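Local coordinates for protein pyruvate formate-lyase 2 (PDB 2F3O) that is a glycyl radical enzyme of unestablished function, related to pyruvate formate-lyases and glycerol dehydratases and probably having lyase activity, at residues 404-408 / 428-432; 250-254 / 300-304; 75-79 / 265-270; 63-68 / 254-259. The contacts are given in a common frame with arbitrary orientation. Residue numbers count along the deposited sequence, not the author numbering.

Contact 1: residues 404-408 / 428-432; sequences AVKAL and EIAPF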
loop_
_atom_site.group_PDB
_atom_site.type_symbol
_atom_site.label_atom_id
_atom_site.label_comp_id
_atom_site.label_asym_id
_atom_site.label_seq_id
_atom_site.Cartn_x
_atom_site.Cartn_y
_atom_site.Cartn_z
ATOM N N ALA A 404 2.303 -26.436 20.992
ATOM C CA ALA A 404 1.990 -25.020 21.061
ATOM C C ALA A 404 2.679 -24.220 19.962
ATOM O O ALA A 404 2.059 -23.352 19.368
ATOM C CB ALA A 404 2.348 -24.469 22.430
ATOM N N VAL A 405 3.951 -24.513 19.685
ATOM C CA VAL A 405 4.666 -23.786 18.639
ATOM C C VAL A 405 4.254 -24.252 17.246
ATOM O O VAL A 405 4.452 -23.536 16.260
ATOM C CB VAL A 405 6.227 -23.816 18.786
ATOM C CG1 VAL A 405 6.649 -23.461 20.193
ATOM C CG2 VAL A 405 6.798 -25.141 18.395
ATOM N N LYS A 406 3.673 -25.447 17.170
ATOM C CA LYS A 406 3.184 -25.997 15.909
ATOM C C LYS A 406 1.878 -25.281 15.559
ATOM O O LYS A 406 1.620 -24.984 14.391
ATOM C CB LYS A 406 2.986 -27.510 16.045
ATOM C CG LYS A 406 2.710 -28.269 14.776
ATOM C CD LYS A 406 2.917 -29.773 14.999
ATOM C CE LYS A 406 4.237 -30.037 15.753
ATOM N NZ LYS A 406 4.812 -31.439 15.635
ATOM N N ALA A 407 1.090 -24.973 16.594
ATOM C CA ALA A 407 -0.176 -24.278 16.449
ATOM C C ALA A 407 0.076 -22.876 15.984
ATOM O O ALA A 407 -0.626 -22.373 15.112
ATOM C CB ALA A 407 -0.909 -24.244 17.754
ATOM N N LEU A 408 1.099 -22.252 16.562
ATOM C CA LEU A 408 1.420 -20.873 16.241
ATOM C C LEU A 408 2.020 -20.759 14.848
ATOM O O LEU A 408 1.646 -19.881 14.094
ATOM C CB LEU A 408 2.306 -20.244 17.314
ATOM C CG LEU A 408 1.604 -20.044 18.661
ATOM C CD1 LEU A 408 2.614 -19.825 19.730
ATOM C CD2 LEU A 408 0.574 -18.922 18.668
ATOM N N GLU A 428 -4.720 -19.818 26.930
ATOM C CA GLU A 428 -4.427 -19.118 25.674
ATOM C C GLU A 428 -2.947 -18.837 25.427
ATOM O O GLU A 428 -2.227 -18.404 26.329
ATOM C CB GLU A 428 -5.201 -17.819 25.627
ATOM C CG GLU A 428 -6.666 -18.007 25.946
ATOM C CD GLU A 428 -7.014 -17.600 27.363
ATOM O OE1 GLU A 428 -7.165 -16.393 27.620
ATOM O OE2 GLU A 428 -7.129 -18.486 28.231
ATOM N N ILE A 429 -2.506 -19.099 24.197
ATOM C CA ILE A 429 -1.112 -18.916 23.811
ATOM C C ILE A 429 -0.985 -17.853 22.723
ATOM O O ILE A 429 -1.927 -17.611 21.950
ATOM C CB ILE A 429 -0.473 -20.225 23.342
ATOM C CG1 ILE A 429 -1.296 -20.860 22.227
ATOM C CG2 ILE A 429 -0.348 -21.194 24.494
ATOM C CD1 ILE A 429 -0.509 -21.872 21.448
ATOM N N ALA A 430 0.188 -17.225 22.672
ATOM C CA ALA A 430 0.397 -16.013 21.876
ATOM C C ALA A 430 1.874 -15.711 21.809
ATOM O O ALA A 430 2.591 -15.999 22.749
ATOM C CB ALA A 430 -0.356 -14.811 22.499
ATOM N N PRO A 431 2.340 -15.161 20.677
ATOM C CA PRO A 431 3.679 -14.545 20.616
ATOM C C PRO A 431 3.838 -13.503 21.719
ATOM O O PRO A 431 2.938 -12.706 21.925
ATOM C CB PRO A 431 3.707 -13.877 19.234
ATOM C CG PRO A 431 2.297 -13.972 18.713
ATOM C CD PRO A 431 1.664 -15.134 19.370
ATOM N N PHE A 432 4.958 -13.537 22.433
ATOM C CA PHE A 432 5.143 -12.670 23.576
ATOM C C PHE A 432 5.515 -11.259 23.199
ATOM O O PHE A 432 6.579 -10.993 22.645
ATOM C CB PHE A 432 6.174 -13.265 24.537
ATOM C CG PHE A 432 6.402 -12.462 25.798
ATOM C CD1 PHE A 432 5.349 -11.920 26.513
ATOM C CD2 PHE A 432 7.687 -12.293 26.292
ATOM C CE1 PHE A 432 5.582 -11.185 27.671
ATOM C CE2 PHE A 432 7.927 -11.564 27.451
ATOM C CZ PHE A 432 6.875 -11.012 28.143
#
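A buried helix-on-strand contact, held by apolar side chains with no hydrogen bond across it, joins residues 404-408, within helix 401-410, to residues 428-432, which contain strand 428-431. The axes of the two short segments approach to 9.3 Å and their N-to-C directions differ by 62°, so the strand crosses the helix obliquely. The one turn considered here presents Ala404, Ala407 and Leu408, the i, i+3, i+4 pattern of one helical face. Ile429 is the side chain aimed into it: its CD1 is 4.0 Å from Ala404 CB, 4.4 Å from Ala407 CB and 3.9 Å from Leu408 CG, and also 3.6 Å from Ala404 O. Strand 428-431 is one arm of an antiparallel hairpin with strand 421-424; the turn, with Glu428 after it, reads GCVE, the Cys-loop signature of glycyl radical enzymes, so the helix probably packs against the base of that loop. Tyr421, on the partner strand, touches Ala404, Leu408 and Ile429. Further along, Leu408 CD2 meets Pro431 CD at 4.0 Å and Ala430 CA at 4.3 Å. The alternation of the strand turns the Ala430 side chain away from the helix, onto Ser435 and Thr437 of strand 435-445. Beyond Pro431 the chain reaches the subunit interface, where Phe432 O accepts a hydrogen bond from Arg416 of the second subunit.

Contact 2: residues 250-254 / 300-304; sequences FWEAV and AFDIL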
loop_
_atom_site.group_PDB
_atom_site.type_symbol
_atom_site.label_atom_id
_atom_site.label_comp_id
_atom_site.label_asym_id
_atom_site.label_seq_id
_atom_site.Cartn_x
_atom_site.Cartn_y
_atom_site.Cartn_z
ATOM N N PHE A 250 16.935 -6.178 41.032
ATOM C CA PHE A 250 15.815 -7.097 40.944
ATOM C C PHE A 250 14.588 -6.531 41.644
ATOM O O PHE A 250 13.457 -6.675 41.164
ATOM C CB PHE A 250 16.232 -8.457 41.529
ATOM C CG PHE A 250 15.131 -9.480 41.590
ATOM C CD1 PHE A 250 14.842 -10.267 40.490
ATOM C CD2 PHE A 250 14.417 -9.693 42.763
ATOM C CE1 PHE A 250 13.833 -11.223 40.545
ATOM C CE2 PHE A 250 13.405 -10.648 42.825
ATOM C CZ PHE A 250 13.113 -11.412 41.716
ATOM N N TRP A 251 14.808 -5.880 42.778
ATOM C CA TRP A 251 13.709 -5.315 43.535
ATOM C C TRP A 251 13.129 -4.175 42.710
ATOM O O TRP A 251 11.904 -4.037 42.607
ATOM C CB TRP A 251 14.210 -4.815 44.891
ATOM C CG TRP A 251 13.154 -4.460 45.921
ATOM C CD1 TRP A 251 11.808 -4.252 45.719
ATOM C CD2 TRP A 251 13.384 -4.221 47.315
ATOM N NE1 TRP A 251 11.194 -3.918 46.904
ATOM C CE2 TRP A 251 12.138 -3.891 47.897
ATOM C CE3 TRP A 251 14.521 -4.257 48.130
ATOM C CZ2 TRP A 251 12.005 -3.608 49.255
ATOM C CZ3 TRP A 251 14.382 -3.978 49.476
ATOM C CH2 TRP A 251 13.137 -3.661 50.026
ATOM N N GLU A 252 14.015 -3.388 42.101
ATOM C CA GLU A 252 13.591 -2.302 41.241
ATOM C C GLU A 252 12.785 -2.792 40.032
ATOM O O GLU A 252 11.766 -2.192 39.680
ATOM C CB GLU A 252 14.794 -1.517 40.778
ATOM C CG GLU A 252 15.236 -0.470 41.743
ATOM C CD GLU A 252 16.602 0.061 41.381
ATOM O OE1 GLU A 252 17.410 0.280 42.312
ATOM O OE2 GLU A 252 16.877 0.225 40.166
ATOM N N ALA A 253 13.230 -3.894 39.422
ATOM C CA ALA A 253 12.481 -4.535 38.338
ATOM C C ALA A 253 11.117 -5.018 38.795
ATOM O O ALA A 253 10.139 -4.684 38.160
ATOM C CB ALA A 253 13.257 -5.668 37.714
ATOM N N VAL A 254 11.035 -5.759 39.901
ATOM C CA VAL A 254 9.731 -6.308 40.316
ATOM C C VAL A 254 8.739 -5.221 40.736
ATOM O O VAL A 254 7.535 -5.345 40.500
ATOM C CB VAL A 254 9.858 -7.400 41.402
ATOM C CG1 VAL A 254 8.491 -7.939 41.801
ATOM C CG2 VAL A 254 10.713 -8.543 40.906
ATOM N N ALA A 300 14.753 -12.336 47.818
ATOM C CA ALA A 300 14.232 -12.547 46.460
ATOM C C ALA A 300 12.933 -13.325 46.450
ATOM O O ALA A 300 12.020 -12.983 45.707
ATOM C CB ALA A 300 15.243 -13.264 45.622
ATOM N N PHE A 301 12.870 -14.362 47.282
ATOM C CA PHE A 301 11.652 -15.127 47.516
ATOM C C PHE A 301 10.508 -14.254 48.020
ATOM O O PHE A 301 9.387 -14.375 47.537
ATOM C CB PHE A 301 11.922 -16.234 48.532
ATOM C CG PHE A 301 10.872 -17.309 48.565
ATOM C CD1 PHE A 301 10.914 -18.353 47.673
ATOM C CD2 PHE A 301 9.866 -17.299 49.512
ATOM C CE1 PHE A 301 9.958 -19.352 47.715
ATOM C CE2 PHE A 301 8.914 -18.300 49.551
ATOM C CZ PHE A 301 8.958 -19.319 48.661
ATOM N N ASP A 302 10.799 -13.380 48.982
ATOM C CA ASP A 302 9.777 -12.546 49.624
ATOM C C ASP A 302 9.235 -11.514 48.654
ATOM O O ASP A 302 8.038 -11.210 48.666
ATOM C CB ASP A 302 10.348 -11.821 50.855
ATOM C CG ASP A 302 10.127 -12.581 52.174
ATOM O OD1 ASP A 302 9.266 -13.500 52.224
ATOM O OD2 ASP A 302 10.818 -12.226 53.168
ATOM N N ILE A 303 10.134 -10.981 47.827
ATOM C CA ILE A 303 9.789 -10.041 46.759
ATOM C C ILE A 303 8.777 -10.655 45.766
ATOM O O ILE A 303 7.728 -10.066 45.474
ATOM C CB ILE A 303 11.073 -9.583 46.029
ATOM C CG1 ILE A 303 11.873 -8.597 46.887
ATOM C CG2 ILE A 303 10.763 -8.927 44.739
ATOM C CD1 ILE A 303 13.261 -8.319 46.348
ATOM N N LEU A 304 9.068 -11.869 45.308
ATOM C CA LEU A 304 8.185 -12.577 44.392
ATOM C C LEU A 304 6.896 -12.960 45.070
ATOM O O LEU A 304 5.833 -12.877 44.459
ATOM C CB LEU A 304 8.872 -13.818 43.847
ATOM C CG LEU A 304 10.089 -13.476 42.998
ATOM C CD1 LEU A 304 10.977 -14.687 42.843
ATOM C CD2 LEU A 304 9.666 -12.902 41.649
#
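Two helical turns lie side by side in the pyruvate formate lyase-like part of the chain, joining 250-254, the first turn of helix 250-267, to 300-304 within helix 297-310. Their axes are nearly parallel, 5° apart in direction, with a closest approach of 10.6 Å, and the interlocking is reciprocal. The principal bump is Ile303, whose CA lies 6.9 Å from that of Trp251, the nearest CA pair. Its side chain drops into a hollow bounded by Phe250, Trp251 and Val254: Ile303 CG2 is 3.7 Å from Phe250 CE2 and 3.8 Å from Val254 CB, while Ile303 CD1 sits 3.9 Å from Trp251 CG. The same methyl lies over the indole face, 4.3 Å from the centroid of the five-membered ring and 28° off its normal, a CH-pi contact. Conversely, the Phe250 ring fills the groove between Ala300, Ile303 and Leu304. Its CZ touches Leu304 CD2 at 3.8 Å, near the ring plane, and its CE2 reaches Ala300 CB at 4.2 Å. Helix 283-289 sets Phe285 against Phe250 and Phe286 against Ala300, and the loop residue Ile64 packs on both Trp251 and Ile303. No hydrogen bond crosses between the segments, and the indole nitrogen Trp251 NE1 is bonded to Leu63 O, outside the pair; the pairing thus depends on shape complementarity and exclusion of water, with 276 Å² buried.

Contact 3: residues 75-79 / 265-270; sequences AIIFP and HQENYE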
loop_
_atom_site.group_PDB
_atom_site.type_symbol
_atom_site.label_atom_id
_atom_site.label_comp_id
_atom_site.label_asym_id
_atom_site.label_seq_id
_atom_site.Cartn_x
_atom_site.Cartn_y
_atom_site.Cartn_z
ATOM N N ALA A 75 -13.844 -5.621 43.637
ATOM C CA ALA A 75 -14.148 -5.562 42.209
ATOM C C ALA A 75 -13.999 -4.139 41.676
ATOM O O ALA A 75 -14.523 -3.204 42.274
ATOM C CB ALA A 75 -15.549 -6.060 41.958
ATOM N N ILE A 76 -13.290 -3.973 40.560
ATOM C CA ILE A 76 -13.222 -2.674 39.892
ATOM C C ILE A 76 -14.368 -2.567 38.874
ATOM O O ILE A 76 -14.660 -3.523 38.170
ATOM C CB ILE A 76 -11.865 -2.451 39.219
ATOM C CG1 ILE A 76 -10.730 -2.741 40.200
ATOM C CG2 ILE A 76 -11.737 -1.038 38.757
ATOM C CD1 ILE A 76 -9.341 -2.671 39.588
ATOM N N ILE A 77 -15.048 -1.422 38.828
ATOM C CA ILE A 77 -16.201 -1.260 37.939
ATOM C C ILE A 77 -15.805 -0.525 36.647
ATOM O O ILE A 77 -15.155 0.528 36.699
ATOM C CB ILE A 77 -17.340 -0.490 38.643
ATOM C CG1 ILE A 77 -17.686 -1.120 39.981
ATOM C CG2 ILE A 77 -18.592 -0.429 37.784
ATOM C CD1 ILE A 77 -18.739 -0.338 40.719
ATOM N N PHE A 78 -16.186 -1.086 35.496
ATOM C CA PHE A 78 -15.918 -0.466 34.202
ATOM C C PHE A 78 -17.242 -0.193 33.512
ATOM O O PHE A 78 -17.698 -1.010 32.729
ATOM C CB PHE A 78 -15.013 -1.359 33.332
ATOM C CG PHE A 78 -13.598 -1.449 33.839
ATOM C CD1 PHE A 78 -13.249 -2.369 34.813
ATOM C CD2 PHE A 78 -12.624 -0.580 33.371
ATOM C CE1 PHE A 78 -11.955 -2.416 35.306
ATOM C CE2 PHE A 78 -11.324 -0.620 33.858
ATOM C CZ PHE A 78 -10.986 -1.531 34.822
ATOM N N PRO A 79 -17.875 0.965 33.803
ATOM C CA PRO A 79 -19.199 1.256 33.243
ATOM C C PRO A 79 -19.171 1.521 31.739
ATOM O O PRO A 79 -20.210 1.460 31.087
ATOM C CB PRO A 79 -19.624 2.526 33.993
ATOM C CG PRO A 79 -18.347 3.188 34.361
ATOM C CD PRO A 79 -17.399 2.065 34.670
ATOM N N HIS A 265 -4.766 -2.023 35.272
ATOM C CA HIS A 265 -6.051 -2.440 35.763
ATOM C C HIS A 265 -7.007 -1.291 36.046
ATOM O O HIS A 265 -8.154 -1.514 36.458
ATOM C CB HIS A 265 -5.877 -3.340 36.970
ATOM C CG HIS A 265 -5.563 -4.750 36.596
ATOM N ND1 HIS A 265 -4.274 -5.185 36.359
ATOM C CD2 HIS A 265 -6.372 -5.809 36.364
ATOM C CE1 HIS A 265 -4.302 -6.462 36.018
ATOM N NE2 HIS A 265 -5.562 -6.864 36.016
ATOM N N GLN A 266 -6.556 -0.063 35.800
ATOM C CA GLN A 266 -7.426 1.082 35.989
ATOM C C GLN A 266 -7.926 1.520 34.639
ATOM O O GLN A 266 -8.919 2.228 34.547
ATOM C CB GLN A 266 -6.708 2.232 36.690
ATOM C CG GLN A 266 -5.898 1.874 37.931
ATOM C CD GLN A 266 -6.675 1.041 38.928
ATOM O OE1 GLN A 266 -7.842 1.316 39.245
ATOM N NE2 GLN A 266 -6.029 -0.002 39.428
ATOM N N GLU A 267 -7.235 1.078 33.592
ATOM C CA GLU A 267 -7.620 1.397 32.221
ATOM C C GLU A 267 -8.396 0.243 31.568
ATOM O O GLU A 267 -9.404 0.453 30.902
ATOM C CB GLU A 267 -6.377 1.728 31.398
ATOM C CG GLU A 267 -6.606 1.808 29.887
ATOM C CD GLU A 267 -5.324 2.025 29.096
ATOM O OE1 GLU A 267 -4.531 1.068 28.942
ATOM O OE2 GLU A 267 -5.117 3.169 28.638
ATOM N N ASN A 268 -7.926 -0.981 31.779
ATOM C CA ASN A 268 -8.462 -2.147 31.082
ATOM C C ASN A 268 -9.179 -3.044 32.032
ATOM O O ASN A 268 -8.743 -3.181 33.183
ATOM C CB ASN A 268 -7.327 -2.941 30.469
ATOM C CG ASN A 268 -6.517 -2.119 29.542
ATOM O OD1 ASN A 268 -6.876 -1.951 28.375
ATOM N ND2 ASN A 268 -5.422 -1.564 30.050
ATOM N N TYR A 269 -10.237 -3.694 31.546
ATOM C CA TYR A 269 -11.059 -4.533 32.407
ATOM C C TYR A 269 -10.326 -5.787 32.904
ATOM O O TYR A 269 -9.307 -6.189 32.352
ATOM C CB TYR A 269 -12.459 -4.785 31.793
ATOM C CG TYR A 269 -12.619 -6.035 30.982
ATOM C CD1 TYR A 269 -13.601 -6.963 31.305
ATOM C CD2 TYR A 269 -11.792 -6.295 29.888
ATOM C CE1 TYR A 269 -13.764 -8.128 30.566
ATOM C CE2 TYR A 269 -11.930 -7.467 29.146
ATOM C CZ TYR A 269 -12.927 -8.379 29.489
ATOM O OH TYR A 269 -13.059 -9.539 28.764
ATOM N N GLU A 270 -10.873 -6.373 33.963
ATOM C CA GLU A 270 -10.219 -7.339 34.867
ATOM C C GLU A 270 -9.682 -8.632 34.285
ATOM O O GLU A 270 -9.037 -9.386 35.003
ATOM C CB GLU A 270 -11.223 -7.750 35.932
ATOM C CG GLU A 270 -12.393 -6.799 36.017
ATOM C CD GLU A 270 -13.615 -7.213 35.189
ATOM O OE1 GLU A 270 -13.872 -8.434 35.033
ATOM O OE2 GLU A 270 -14.329 -6.297 34.703
#
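The loop after strand 74-75 is held in the bend where helix 250-267 ends, residues 265-270 curling around the Phe78 ring. His265 comes first: its O lies 3.3 Å from Phe78 CZ and 3.5 Å from Ile76 CD1. Gln266 O and Glu267 O follow, 3.8 and 3.7 Å from Phe78 CE2, and Asn268 O is 3.2 Å from Phe78 CZ. Four successive carbonyls crowd one end of the ring; His265 O lies near its plane, facing the ring hydrogens, although no hydrogen bond joins the segments. Tyr269 CA passes over the ring face, 3.8 Å from the Phe78 centroid and 15° off the normal, a CH-pi contact; Tyr269 CB touches Phe78 CD1 at 3.9 Å, while the phenol end leads away, and the side chain lies about 4 Å from a bound triethylene glycol, which may mark a pocket. Glu270 OE2 closes the run, 4.1 Å from Phe78 CD1. Helix 22-34 contributes Arg23, which touches Ile76 and Phe78, while helix 39-53 packs on Gln266 and helix 105-119 on Ile77.

Contact 4: residues 63-68 / 254-259; sequences LIVGTM and VQFVWL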
loop_
_atom_site.group_PDB
_atom_site.type_symbol
_atom_site.label_atom_id
_atom_site.label_comp_id
_atom_site.label_asym_id
_atom_site.label_seq_id
_atom_site.Cartn_x
_atom_site.Cartn_y
_atom_site.Cartn_z
ATOM N N LEU A 63 6.903 -5.223 50.490
ATOM C CA LEU A 63 8.111 -4.832 49.794
ATOM C C LEU A 63 7.763 -4.346 48.403
ATOM O O LEU A 63 8.528 -3.604 47.780
ATOM C CB LEU A 63 9.043 -6.020 49.662
ATOM C CG LEU A 63 9.641 -6.541 50.961
ATOM C CD1 LEU A 63 10.794 -7.472 50.635
ATOM C CD2 LEU A 63 10.110 -5.392 51.832
ATOM N N ILE A 64 6.617 -4.802 47.906
ATOM C CA ILE A 64 6.101 -4.379 46.612
ATOM C C ILE A 64 4.732 -3.742 46.857
ATOM O O ILE A 64 3.846 -4.352 47.469
ATOM C CB ILE A 64 6.077 -5.541 45.565
ATOM C CG1 ILE A 64 7.358 -5.554 44.741
ATOM C CG2 ILE A 64 4.998 -5.339 44.542
ATOM C CD1 ILE A 64 8.526 -6.164 45.405
ATOM N N VAL A 65 4.589 -2.487 46.436
ATOM C CA VAL A 65 3.389 -1.705 46.744
ATOM C C VAL A 65 2.595 -1.352 45.497
ATOM O O VAL A 65 3.110 -1.386 44.376
ATOM C CB VAL A 65 3.722 -0.405 47.539
ATOM C CG1 VAL A 65 4.493 -0.742 48.776
ATOM C CG2 VAL A 65 4.522 0.563 46.695
ATOM N N GLY A 66 1.337 -0.994 45.698
ATOM C CA GLY A 66 0.448 -0.758 44.575
ATOM C C GLY A 66 -0.845 -1.537 44.685
ATOM O O GLY A 66 -1.047 -2.526 43.986
ATOM N N THR A 67 -1.726 -1.097 45.569
ATOM C CA THR A 67 -3.023 -1.718 45.671
ATOM C C THR A 67 -3.761 -1.539 44.352
ATOM O O THR A 67 -3.599 -0.524 43.670
ATOM C CB THR A 67 -3.865 -1.157 46.846
ATOM O OG1 THR A 67 -3.954 0.269 46.762
ATOM C CG2 THR A 67 -3.244 -1.529 48.160
ATOM N N MET A 68 -4.525 -2.555 43.979
ATOM C CA MET A 68 -5.288 -2.538 42.747
ATOM C C MET A 68 -6.538 -1.700 42.906
ATOM O O MET A 68 -6.957 -1.019 41.980
ATOM C CB MET A 68 -5.658 -3.958 42.350
ATOM C CG MET A 68 -4.449 -4.816 42.095
ATOM S SD MET A 68 -4.817 -6.014 40.818
ATOM C CE MET A 68 -5.010 -7.446 41.815
ATOM N N VAL A 254 11.035 -5.759 39.901
ATOM C CA VAL A 254 9.731 -6.308 40.316
ATOM C C VAL A 254 8.739 -5.221 40.736
ATOM O O VAL A 254 7.535 -5.345 40.500
ATOM C CB VAL A 254 9.858 -7.400 41.402
ATOM C CG1 VAL A 254 8.491 -7.939 41.801
ATOM C CG2 VAL A 254 10.713 -8.543 40.906
ATOM N N GLN A 255 9.252 -4.127 41.297
ATOM C CA GLN A 255 8.388 -3.002 41.646
ATOM C C GLN A 255 7.923 -2.238 40.401
ATOM O O GLN A 255 6.763 -1.780 40.347
ATOM C CB GLN A 255 9.055 -2.076 42.659
ATOM C CG GLN A 255 8.190 -0.886 43.105
ATOM C CD GLN A 255 6.881 -1.278 43.762
ATOM O OE1 GLN A 255 6.844 -1.644 44.917
ATOM N NE2 GLN A 255 5.803 -1.162 43.031
ATOM N N PHE A 256 8.811 -2.137 39.405
ATOM C CA PHE A 256 8.441 -1.624 38.077
ATOM C C PHE A 256 7.224 -2.352 37.523
ATOM O O PHE A 256 6.165 -1.735 37.378
ATOM C CB PHE A 256 9.597 -1.767 37.092
ATOM C CG PHE A 256 9.398 -1.056 35.779
ATOM C CD1 PHE A 256 8.399 -1.434 34.889
ATOM C CD2 PHE A 256 10.268 -0.042 35.405
ATOM C CE1 PHE A 256 8.245 -0.797 33.688
ATOM C CE2 PHE A 256 10.118 0.602 34.189
ATOM C CZ PHE A 256 9.102 0.221 33.328
ATOM N N VAL A 257 7.379 -3.648 37.222
ATOM C CA VAL A 257 6.281 -4.425 36.652
ATOM C C VAL A 257 4.978 -4.337 37.461
ATOM O O VAL A 257 3.925 -4.088 36.874
ATOM C CB VAL A 257 6.658 -5.891 36.206
ATOM C CG1 VAL A 257 8.041 -6.281 36.594
ATOM C CG2 VAL A 257 5.631 -6.925 36.689
ATOM N N TRP A 258 5.036 -4.427 38.787
ATOM C CA TRP A 258 3.783 -4.351 39.526
ATOM C C TRP A 258 3.070 -2.973 39.499
ATOM O O TRP A 258 1.824 -2.900 39.496
ATOM C CB TRP A 258 3.900 -4.916 40.948
ATOM C CG TRP A 258 2.608 -4.795 41.616
ATOM C CD1 TRP A 258 2.247 -3.848 42.533
ATOM C CD2 TRP A 258 1.426 -5.559 41.340
ATOM N NE1 TRP A 258 0.927 -3.995 42.863
ATOM C CE2 TRP A 258 0.399 -5.040 42.149
ATOM C CE3 TRP A 258 1.139 -6.643 40.506
ATOM C CZ2 TRP A 258 -0.892 -5.573 42.144
ATOM C CZ3 TRP A 258 -0.131 -7.170 40.509
ATOM C CH2 TRP A 258 -1.131 -6.635 41.316
ATOM N N LEU A 259 3.836 -1.885 39.450
ATOM C CA LEU A 259 3.190 -0.588 39.337
ATOM C C LEU A 259 2.402 -0.484 38.039
ATOM O O LEU A 259 1.202 -0.177 38.087
ATOM C CB LEU A 259 4.162 0.577 39.493
ATOM C CG LEU A 259 4.430 0.951 40.963
ATOM C CD1 LEU A 259 5.615 1.927 41.109
ATOM C CD2 LEU A 259 3.199 1.459 41.730
#
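A glutamine side chain stands in for a neighbouring strand: the carboxamide of Gln255 pairs with both backbone groups of Val65. Val65 N donates to Gln255 OE1 at 2.8 Å and 168°, and Gln255 NE2 donates to Val65 O at 3.0 Å and 167°, so both bonds are nearly straight and satisfy the extended Val65 (phi/psi -115/162) much as a beta partner would. One residue on, Trp258 NE1 donates to Gly66 O at 2.7 Å and 150°. Together these bonds lay the irregular connection between helix 39-53 and strand 74-75 along one flank of helix 250-267, using residues a turn apart, i and i+3. Glycine is required at 66 by its own backbone angles, 128/74, at which a CB would jam against the preceding carbonyl; that CB would also come within 2.9 Å of Trp258 NE1. Among the apolar contacts, Ile64 CG2 meets Trp258 CD1 at 3.7 Å, Ile64 CG1 meets Val254 CG1 at 4.0 Å, and Met68 CG lies 3.6 Å from Trp258 CZ2, with Met68 SD 5.0 Å from the six-membered ring centroid in an oblique Met-aromatic contact. Helix 190-221 covers Val65 and Leu259 through Tyr213, while Leu307 and Lys310 of helix 297-310 pack on Trp258.

Helix 250-267 is common to three of the contacts: contact 2 uses its start, contact 4 its middle and contact 3 its end. Contacts 2 and 4, with centres about 10 Å apart, share Val254 and touch through Trp251 NE1 and Leu63 O at 2.8 Å; contacts 3 and 4, about 17 Å apart between centres, meet through Gln266 NE2 and Met68 O at 2.9 Å. Their segments alternate along the chain; helix 250-267 packs on 63-68, 75-79 and 300-304. Contact 4 thus links contacts 2 and 3, which do not meet directly. Contact 1 comes later in sequence, 27 to 28 Å from the others between centres and touching none, beside the hairpin 421-424/428-431.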